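Local coordinates for protein putative sugar isomerase (Parabacteroides distasonis, PDB 3LMZ) that probably interconverts sugars, as a putative isomerase with a xylose isomerase-like TIM barrel, at residues 19-30 and 42-53. Sequence-based numbering, arbitrary orientation. Where two conformers were deposited one is given.
Sequences HLGMAGYTFVNF and LDIHYLCIKDFH
Met22 is gripped by two backbone hydrogen bonds from strand 46-49: its N donates to Tyr46 O (3.0 Å), and its O accepts from Cys48 N (3.0 Å) in a nearly straight bond. Water extends the pairing, donating to Leu20 O and accepting from His45 N. Past the strand, the His53 imidazole gives a side-chain bond, NE2 to Phe30 O (2.9 Å), the acceptor lying in the ring plane; the turn 27-30 is thereby tied to the chain after strand 46-49.

Apolar packing flanks these bonds. In the conformer given, the selenomethionine Met22 folds at chi2 (87°) and again at the next torsion, so that CE reaches Leu42 CD1 (3.9 Å) and Ile44 CD1, running nearly perpendicular to both side chains, with Leu39 of helix 32-41 also touching it.

Among aromatic contacts, Phe52 receives Val28 CA over one face as a CH-pi contact and Gly24 O at its edge (3.4 Å from CZ). With chi1 at 50°, its ring is turned back over its own segment, and Lys50 CB lies against the face opposite Val28 CA.

Strands 19-22 and 46-49, linked through helix 32-41 and running in broadly the same direction (47°), form a beta-alpha-beta unit of the TIM barrel.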
ATOM      1  N   HIS A  19       4.088 -10.513 -13.935  1.00 16.64           N
ATOM      2  CA  HIS A  19       2.890  -9.687 -13.977  1.00 17.10           C
ATOM      3  C   HIS A  19       2.168  -9.766 -12.620  1.00 17.07           C
ATOM      4  O   HIS A  19       1.964 -10.840 -12.062  1.00 18.65           O
ATOM      5  CB  HIS A  19       1.974 -10.196 -15.050  1.00 18.66           C
ATOM      6  CG  HIS A  19       2.638 -10.354 -16.376  1.00 18.50           C
ATOM      7  ND1 HIS A  19       2.838  -9.282 -17.210  1.00 24.50           N
ATOM      8  CD2 HIS A  19       3.190 -11.434 -16.989  1.00 21.37           C
ATOM      9  CE1 HIS A  19       3.450  -9.704 -18.304  1.00 23.97           C
ATOM     10  NE2 HIS A  19       3.685 -10.999 -18.191  1.00 25.22           N
ATOM     11  N   LEU A  20       1.744  -8.629 -12.092  1.00 13.57           N
ATOM     12  CA  LEU A  20       0.990  -8.540 -10.864  1.00 12.53           C
ATOM     13  C   LEU A  20      -0.480  -8.915 -11.103  1.00 12.75           C
ATOM     14  O   LEU A  20      -1.162  -8.370 -11.986  1.00 13.46           O
ATOM     15  CB  LEU A  20       1.065  -7.106 -10.314  1.00 14.07           C
ATOM     16  CG  LEU A  20       0.352  -6.840  -8.987  1.00 13.82           C
ATOM     17  CD1 LEU A  20       0.827  -7.763  -7.851  1.00 15.99           C
ATOM     18  CD2 LEU A  20       0.565  -5.392  -8.502  1.00 15.03           C
ATOM     19  N   GLY A  21      -0.979  -9.828 -10.268  1.00 12.81           N
ATOM     20  CA  GLY A  21      -2.385 -10.222 -10.339  1.00 13.01           C
ATOM     21  C   GLY A  21      -3.002 -10.402  -8.977  1.00 13.35           C
ATOM     22  O   GLY A  21      -2.390 -10.112  -7.936  1.00 12.26           O
HETATM   23  N   MSE A  22      -4.250 -10.859  -8.986  0.50 12.61           N
HETATM   24  CA  MSE A  22      -4.955 -11.226  -7.775  0.50 13.22           C
HETATM   25  C   MSE A  22      -5.469 -12.654  -7.883  0.50 11.67           C
HETATM   26  O   MSE A  22      -6.047 -13.071  -8.859  0.50 14.08           O
HETATM   27  CB  MSE A  22      -6.136 -10.287  -7.528  0.50 12.27           C
HETATM   28  CG  MSE A  22      -6.774 -10.455  -6.149  0.50 17.19           C
HETATM   29 SE   MSE A  22      -5.759  -9.297  -4.938  0.38 14.88          SE
HETATM   30  CE  MSE A  22      -6.478  -7.613  -5.440  0.50  8.96           C
ATOM     31  N   ALA A  23      -5.264 -13.348  -6.773  1.00 12.27           N
ATOM     32  CA  ALA A  23      -5.747 -14.706  -6.598  1.00 12.38           C
ATOM     33  C   ALA A  23      -7.236 -14.553  -6.165  1.00 12.62           C
ATOM     34  O   ALA A  23      -7.562 -13.671  -5.341  1.00 13.68           O
ATOM     35  CB  ALA A  23      -4.881 -15.417  -5.472  1.00 12.52           C
ATOM     36  N   GLY A  24      -8.137 -15.377  -6.716  1.00 13.13           N
ATOM     37  CA  GLY A  24      -9.553 -15.175  -6.464  1.00 12.26           C
ATOM     38  C   GLY A  24      -9.985 -15.392  -5.013  1.00 11.25           C
ATOM     39  O   GLY A  24     -10.937 -14.708  -4.551  1.00 13.95           O
ATOM     40  N   TYR A  25      -9.335 -16.280  -4.275  1.00 12.51           N
ATOM     41  CA  TYR A  25      -9.702 -16.531  -2.883  1.00 12.22           C
ATOM     42  C   TYR A  25      -9.638 -15.275  -2.013  1.00 12.53           C
ATOM     43  O   TYR A  25     -10.345 -15.160  -0.999  1.00 13.82           O
ATOM     44  CB  TYR A  25      -8.865 -17.653  -2.285  1.00 13.56           C
ATOM     45  CG  TYR A  25      -9.268 -18.104  -0.923  1.00 14.78           C
ATOM     46  CD1 TYR A  25     -10.463 -18.782  -0.744  1.00 15.56           C
ATOM     47  CD2 TYR A  25      -8.434 -17.921   0.169  1.00 16.57           C
ATOM     48  CE1 TYR A  25     -10.821 -19.259   0.524  1.00 17.86           C
ATOM     49  CE2 TYR A  25      -8.764 -18.423   1.412  1.00 16.08           C
ATOM     50  CZ  TYR A  25     -10.001 -19.068   1.560  1.00 17.86           C
ATOM     51  OH  TYR A  25     -10.430 -19.638   2.766  1.00 21.94           O
ATOM     52  N   THR A  26      -8.775 -14.322  -2.412  1.00 12.61           N
ATOM     53  CA  THR A  26      -8.771 -13.035  -1.700  1.00 12.18           C
ATOM     54  C   THR A  26     -10.191 -12.468  -1.522  1.00 13.32           C
ATOM     55  O   THR A  26     -10.504 -11.823  -0.515  1.00 15.36           O
ATOM     56  CB  THR A  26      -7.896 -12.055  -2.431  1.00 11.37           C
ATOM     57  OG1 THR A  26      -6.557 -12.540  -2.409  1.00 12.86           O
ATOM     58  CG2 THR A  26      -7.938 -10.658  -1.809  1.00 13.50           C
ATOM     59  N   PHE A  27     -11.037 -12.667  -2.573  1.00 11.95           N
ATOM     60  CA  PHE A  27     -12.393 -12.151  -2.647  1.00 13.60           C
ATOM     61  C   PHE A  27     -13.425 -13.268  -2.475  1.00 14.07           C
ATOM     62  O   PHE A  27     -14.557 -13.113  -2.929  1.00 13.88           O
ATOM     63  CB  PHE A  27     -12.546 -11.410  -3.988  1.00 13.72           C
ATOM     64  CG  PHE A  27     -11.786 -10.126  -4.042  1.00 12.30           C
ATOM     65  CD1 PHE A  27     -12.304  -8.968  -3.473  1.00 16.14           C
ATOM     66  CD2 PHE A  27     -10.514 -10.079  -4.592  1.00 15.19           C
ATOM     67  CE1 PHE A  27     -11.583  -7.784  -3.490  1.00 18.74           C
ATOM     68  CE2 PHE A  27      -9.805  -8.881  -4.592  1.00 15.06           C
ATOM     69  CZ  PHE A  27     -10.328  -7.770  -4.023  1.00 14.91           C
ATOM     70  N   VAL A  28     -13.162 -14.283  -1.650  1.00 13.81           N
ATOM     71  CA  VAL A  28     -14.138 -15.354  -1.436  1.00 12.82           C
ATOM     72  C   VAL A  28     -15.448 -14.840  -0.878  1.00 14.46           C
ATOM     73  O   VAL A  28     -16.501 -15.412  -1.159  1.00 14.37           O
ATOM     74  CB  VAL A  28     -13.561 -16.462  -0.526  1.00 15.49           C
ATOM     75  CG1 VAL A  28     -13.258 -15.946   0.920  1.00 13.97           C
ATOM     76  CG2 VAL A  28     -14.483 -17.720  -0.488  1.00 15.35           C
ATOM     77  N   ASN A  29     -15.411 -13.742  -0.098  1.00 14.19           N
ATOM     78  CA  ASN A  29     -16.595 -13.190   0.504  1.00 14.44           C
ATOM     79  C   ASN A  29     -17.304 -12.088  -0.321  1.00 14.54           C
ATOM     80  O   ASN A  29     -18.288 -11.465   0.169  1.00 17.61           O
ATOM     81  CB  ASN A  29     -16.287 -12.674   1.928  1.00 17.09           C
ATOM     82  CG  ASN A  29     -15.976 -13.815   2.903  1.00 14.53           C
ATOM     83  OD1 ASN A  29     -16.643 -14.842   2.859  1.00 17.60           O
ATOM     84  ND2 ASN A  29     -14.957 -13.663   3.714  1.00 16.98           N
ATOM     85  N   PHE A  30     -16.810 -11.835  -1.549  1.00 13.43           N
ATOM     86  CA  PHE A  30     -17.259 -10.765  -2.410  1.00 14.62           C
ATOM     87  C   PHE A  30     -17.615 -11.208  -3.805  1.00 14.19           C
ATOM     88  O   PHE A  30     -17.033 -12.179  -4.319  1.00 15.82           O
ATOM     89  CB  PHE A  30     -16.236  -9.636  -2.431  1.00 14.69           C
ATOM     90  CG  PHE A  30     -16.005  -9.091  -1.043  1.00 14.29           C
ATOM     91  CD1 PHE A  30     -16.899  -8.196  -0.479  1.00 14.73           C
ATOM     92  CD2 PHE A  30     -15.046  -9.635  -0.241  1.00 16.99           C
ATOM     93  CE1 PHE A  30     -16.770  -7.745   0.840  1.00 17.04           C
ATOM     94  CE2 PHE A  30     -14.900  -9.217   1.074  1.00 15.42           C
ATOM     95  CZ  PHE A  30     -15.775  -8.261   1.630  1.00 14.94           C
ATOM     96  N   LEU A  42      -6.996  -0.498  -7.931  1.00 12.48           N
ATOM     97  CA  LEU A  42      -5.601  -0.821  -7.627  1.00 13.59           C
ATOM     98  C   LEU A  42      -4.662  -0.901  -8.805  1.00 13.60           C
ATOM     99  O   LEU A  42      -3.486  -1.132  -8.639  1.00 11.98           O
ATOM    100  CB  LEU A  42      -5.505  -2.145  -6.873  1.00 14.28           C
ATOM    101  CG  LEU A  42      -6.166  -2.240  -5.523  1.00 17.67           C
ATOM    102  CD1 LEU A  42      -6.312  -3.747  -5.136  1.00 19.20           C
ATOM    103  CD2 LEU A  42      -5.380  -1.451  -4.519  1.00 17.38           C
ATOM    104  N   ASP A  43      -5.158  -0.638 -10.018  1.00 12.35           N
ATOM    105  CA  ASP A  43      -4.357  -0.757 -11.246  1.00 12.39           C
ATOM    106  C   ASP A  43      -3.797  -2.154 -11.467  1.00 13.27           C
ATOM    107  O   ASP A  43      -2.685  -2.334 -11.946  1.00 15.01           O
ATOM    108  CB  ASP A  43      -3.255   0.297 -11.280  1.00 12.14           C
ATOM    109  CG  ASP A  43      -2.620   0.507 -12.669  1.00 14.26           C
ATOM    110  OD1 ASP A  43      -3.324   0.369 -13.707  1.00 15.21           O
ATOM    111  OD2 ASP A  43      -1.391   0.813 -12.733  1.00 22.09           O
ATOM    112  N   ILE A  44      -4.611  -3.169 -11.178  1.00 13.86           N
ATOM    113  CA  ILE A  44      -4.257  -4.575 -11.338  1.00 10.80           C
ATOM    114  C   ILE A  44      -5.089  -5.123 -12.509  1.00 11.98           C
ATOM    115  O   ILE A  44      -6.308  -4.917 -12.547  1.00 13.12           O
ATOM    116  CB  ILE A  44      -4.518  -5.408 -10.030  1.00 12.70           C
ATOM    117  CG1 ILE A  44      -3.588  -4.895  -8.907  1.00 14.35           C
ATOM    118  CG2 ILE A  44      -4.406  -6.920 -10.304  1.00 12.47           C
ATOM    119  CD1 ILE A  44      -3.846  -5.502  -7.508  1.00 15.22           C
ATOM    120  N   HIS A  45      -4.420  -5.856 -13.392  1.00 14.03           N
ATOM    121  CA  HIS A  45      -4.984  -6.195 -14.705  1.00 12.98           C
ATOM    122  C   HIS A  45      -5.155  -7.687 -14.905  1.00 11.58           C
ATOM    123  O   HIS A  45      -5.545  -8.073 -15.973  1.00 12.57           O
ATOM    124  CB  HIS A  45      -4.113  -5.505 -15.807  1.00 12.91           C
ATOM    125  CG  HIS A  45      -4.128  -4.035 -15.628  1.00 14.29           C
ATOM    126  ND1 HIS A  45      -5.238  -3.282 -15.947  1.00 15.54           N
ATOM    127  CD2 HIS A  45      -3.223  -3.185 -15.097  1.00 18.45           C
ATOM    128  CE1 HIS A  45      -5.013  -2.020 -15.593  1.00 16.25           C
ATOM    129  NE2 HIS A  45      -3.805  -1.945 -15.058  1.00 15.98           N
ATOM    130  N   TYR A  46      -4.867  -8.490 -13.860  1.00 12.24           N
ATOM    131  CA  TYR A  46      -4.949  -9.939 -14.003  1.00 12.25           C
ATOM    132  C   TYR A  46      -5.645 -10.550 -12.782  1.00 12.90           C
ATOM    133  O   TYR A  46      -5.301 -10.219 -11.678  1.00 13.84           O
ATOM    134  CB  TYR A  46      -3.539 -10.540 -14.167  1.00 13.68           C
ATOM    135  CG  TYR A  46      -2.859 -10.031 -15.416  1.00 15.63           C
ATOM    136  CD1 TYR A  46      -3.202 -10.547 -16.649  1.00 17.16           C
ATOM    137  CD2 TYR A  46      -1.881  -9.078 -15.337  1.00 14.05           C
ATOM    138  CE1 TYR A  46      -2.611 -10.085 -17.811  1.00 17.26           C
ATOM    139  CE2 TYR A  46      -1.296  -8.579 -16.492  1.00 17.16           C
ATOM    140  CZ  TYR A  46      -1.666  -9.110 -17.719  1.00 22.48           C
ATOM    141  OH  TYR A  46      -1.060  -8.639 -18.888  1.00 27.70           O
ATOM    142  N   LEU A  47      -6.546 -11.506 -13.063  1.00 12.97           N
ATOM    143  CA  LEU A  47      -7.335 -12.188 -12.048  1.00 13.99           C
ATOM    144  C   LEU A  47      -7.265 -13.704 -12.346  1.00 13.46           C
ATOM    145  O   LEU A  47      -7.520 -14.134 -13.475  1.00 14.88           O
ATOM    146  CB  LEU A  47      -8.782 -11.726 -12.098  1.00 15.23           C
ATOM    147  CG  LEU A  47      -9.776 -12.416 -11.176  1.00 15.10           C
ATOM    148  CD1 LEU A  47      -9.401 -12.243  -9.676  1.00 15.21           C
ATOM    149  CD2 LEU A  47     -11.257 -11.992 -11.452  1.00 16.44           C
ATOM    150  N   CYS A  48      -6.986 -14.475 -11.286  1.00 11.90           N
ATOM    151  CA  CYS A  48      -7.112 -15.907 -11.386  1.00 13.68           C
ATOM    152  C   CYS A  48      -8.565 -16.272 -11.051  1.00 14.71           C
ATOM    153  O   CYS A  48      -9.107 -15.821 -10.034  1.00 16.13           O
ATOM    154  CB  CYS A  48      -6.124 -16.620 -10.474  1.00 11.81           C
ATOM    155  SG  CYS A  48      -5.922 -18.383 -10.946  1.00 15.83           S
ATOM    156  N   ILE A  49      -9.221 -17.073 -11.924  1.00 13.12           N
ATOM    157  CA  ILE A  49     -10.667 -17.228 -11.883  1.00 13.54           C
ATOM    158  C   ILE A  49     -11.077 -18.368 -10.957  1.00 13.27           C
ATOM    159  O   ILE A  49     -10.703 -19.535 -11.228  1.00 12.59           O
ATOM    160  CB  ILE A  49     -11.206 -17.540 -13.321  1.00 14.01           C
ATOM    161  CG1 ILE A  49     -10.774 -16.454 -14.329  1.00 15.92           C
ATOM    162  CG2 ILE A  49     -12.758 -17.725 -13.292  1.00 15.30           C
ATOM    163  CD1 ILE A  49     -11.079 -16.852 -15.803  1.00 13.47           C
ATOM    164  N   LYS A  50     -11.967 -18.065  -9.991  1.00 14.51           N
ATOM    165  CA  LYS A  50     -12.520 -19.018  -9.049  1.00 13.27           C
ATOM    166  C   LYS A  50     -13.977 -19.347  -9.355  1.00 14.23           C
ATOM    167  O   LYS A  50     -14.684 -18.539  -9.938  1.00 14.02           O
ATOM    168  CB  LYS A  50     -12.365 -18.521  -7.610  1.00 15.86           C
ATOM    169  CG  LYS A  50     -10.984 -18.695  -7.007  1.00 14.68           C
ATOM    170  CD  LYS A  50     -10.516 -20.074  -6.788  1.00 15.90           C
ATOM    171  CE  LYS A  50     -11.306 -20.828  -5.744  1.00 17.85           C
ATOM    172  NZ  LYS A  50     -10.709 -22.136  -5.442  1.00 17.66           N
ATOM    173  N   ASP A  51     -14.352 -20.564  -8.974  1.00 14.71           N
ATOM    174  CA  ASP A  51     -15.688 -21.066  -9.217  1.00 15.69           C
ATOM    175  C   ASP A  51     -16.802 -20.223  -8.600  1.00 15.61           C
ATOM    176  O   ASP A  51     -17.900 -20.139  -9.146  1.00 14.63           O
ATOM    177  CB  ASP A  51     -15.818 -22.540  -8.809  1.00 13.26           C
ATOM    178  CG  ASP A  51     -15.512 -22.823  -7.305  1.00 14.58           C
ATOM    179  OD1 ASP A  51     -15.108 -21.914  -6.568  1.00 18.23           O
ATOM    180  OD2 ASP A  51     -15.660 -24.013  -6.921  1.00 19.39           O
ATOM    181  N   PHE A  52     -16.518 -19.547  -7.471  1.00 15.71           N
ATOM    182  CA  PHE A  52     -17.520 -18.643  -6.862  1.00 15.14           C
ATOM    183  C   PHE A  52     -17.783 -17.345  -7.629  1.00 14.50           C
ATOM    184  O   PHE A  52     -18.756 -16.609  -7.359  1.00 16.27           O
ATOM    185  CB  PHE A  52     -17.193 -18.408  -5.367  1.00 14.63           C
ATOM    186  CG  PHE A  52     -15.771 -18.018  -5.090  1.00 15.75           C
ATOM    187  CD1 PHE A  52     -15.337 -16.735  -5.356  1.00 15.42           C
ATOM    188  CD2 PHE A  52     -14.910 -18.885  -4.392  1.00 14.21           C
ATOM    189  CE1 PHE A  52     -14.053 -16.367  -5.068  1.00 15.55           C
ATOM    190  CE2 PHE A  52     -13.652 -18.481  -4.126  1.00 16.04           C
ATOM    191  CZ  PHE A  52     -13.229 -17.239  -4.429  1.00 17.44           C
ATOM    192  N   HIS A  53     -16.923 -17.057  -8.593  1.00 14.41           N
ATOM    193  CA  HIS A  53     -17.141 -16.007  -9.573  1.00 14.44           C
ATOM    194  C   HIS A  53     -17.609 -16.513 -10.966  1.00 16.02           C
ATOM    195  O   HIS A  53     -18.449 -15.860 -11.621  1.00 15.17           O
ATOM    196  CB  HIS A  53     -15.889 -15.147  -9.712  1.00 12.94           C
ATOM    197  CG  HIS A  53     -15.581 -14.344  -8.515  1.00 14.23           C
ATOM    198  ND1 HIS A  53     -14.298 -13.968  -8.189  1.00 15.55           N
ATOM    199  CD2 HIS A  53     -16.388 -13.866  -7.536  1.00 15.88           C
ATOM    200  CE1 HIS A  53     -14.330 -13.250  -7.071  1.00 16.65           C
ATOM    201  NE2 HIS A  53     -15.583 -13.177  -6.648  1.00 15.43           N
TER
HETATM  202  O   HOH W   1      -1.470  -5.947 -13.213  1.00 16.42           O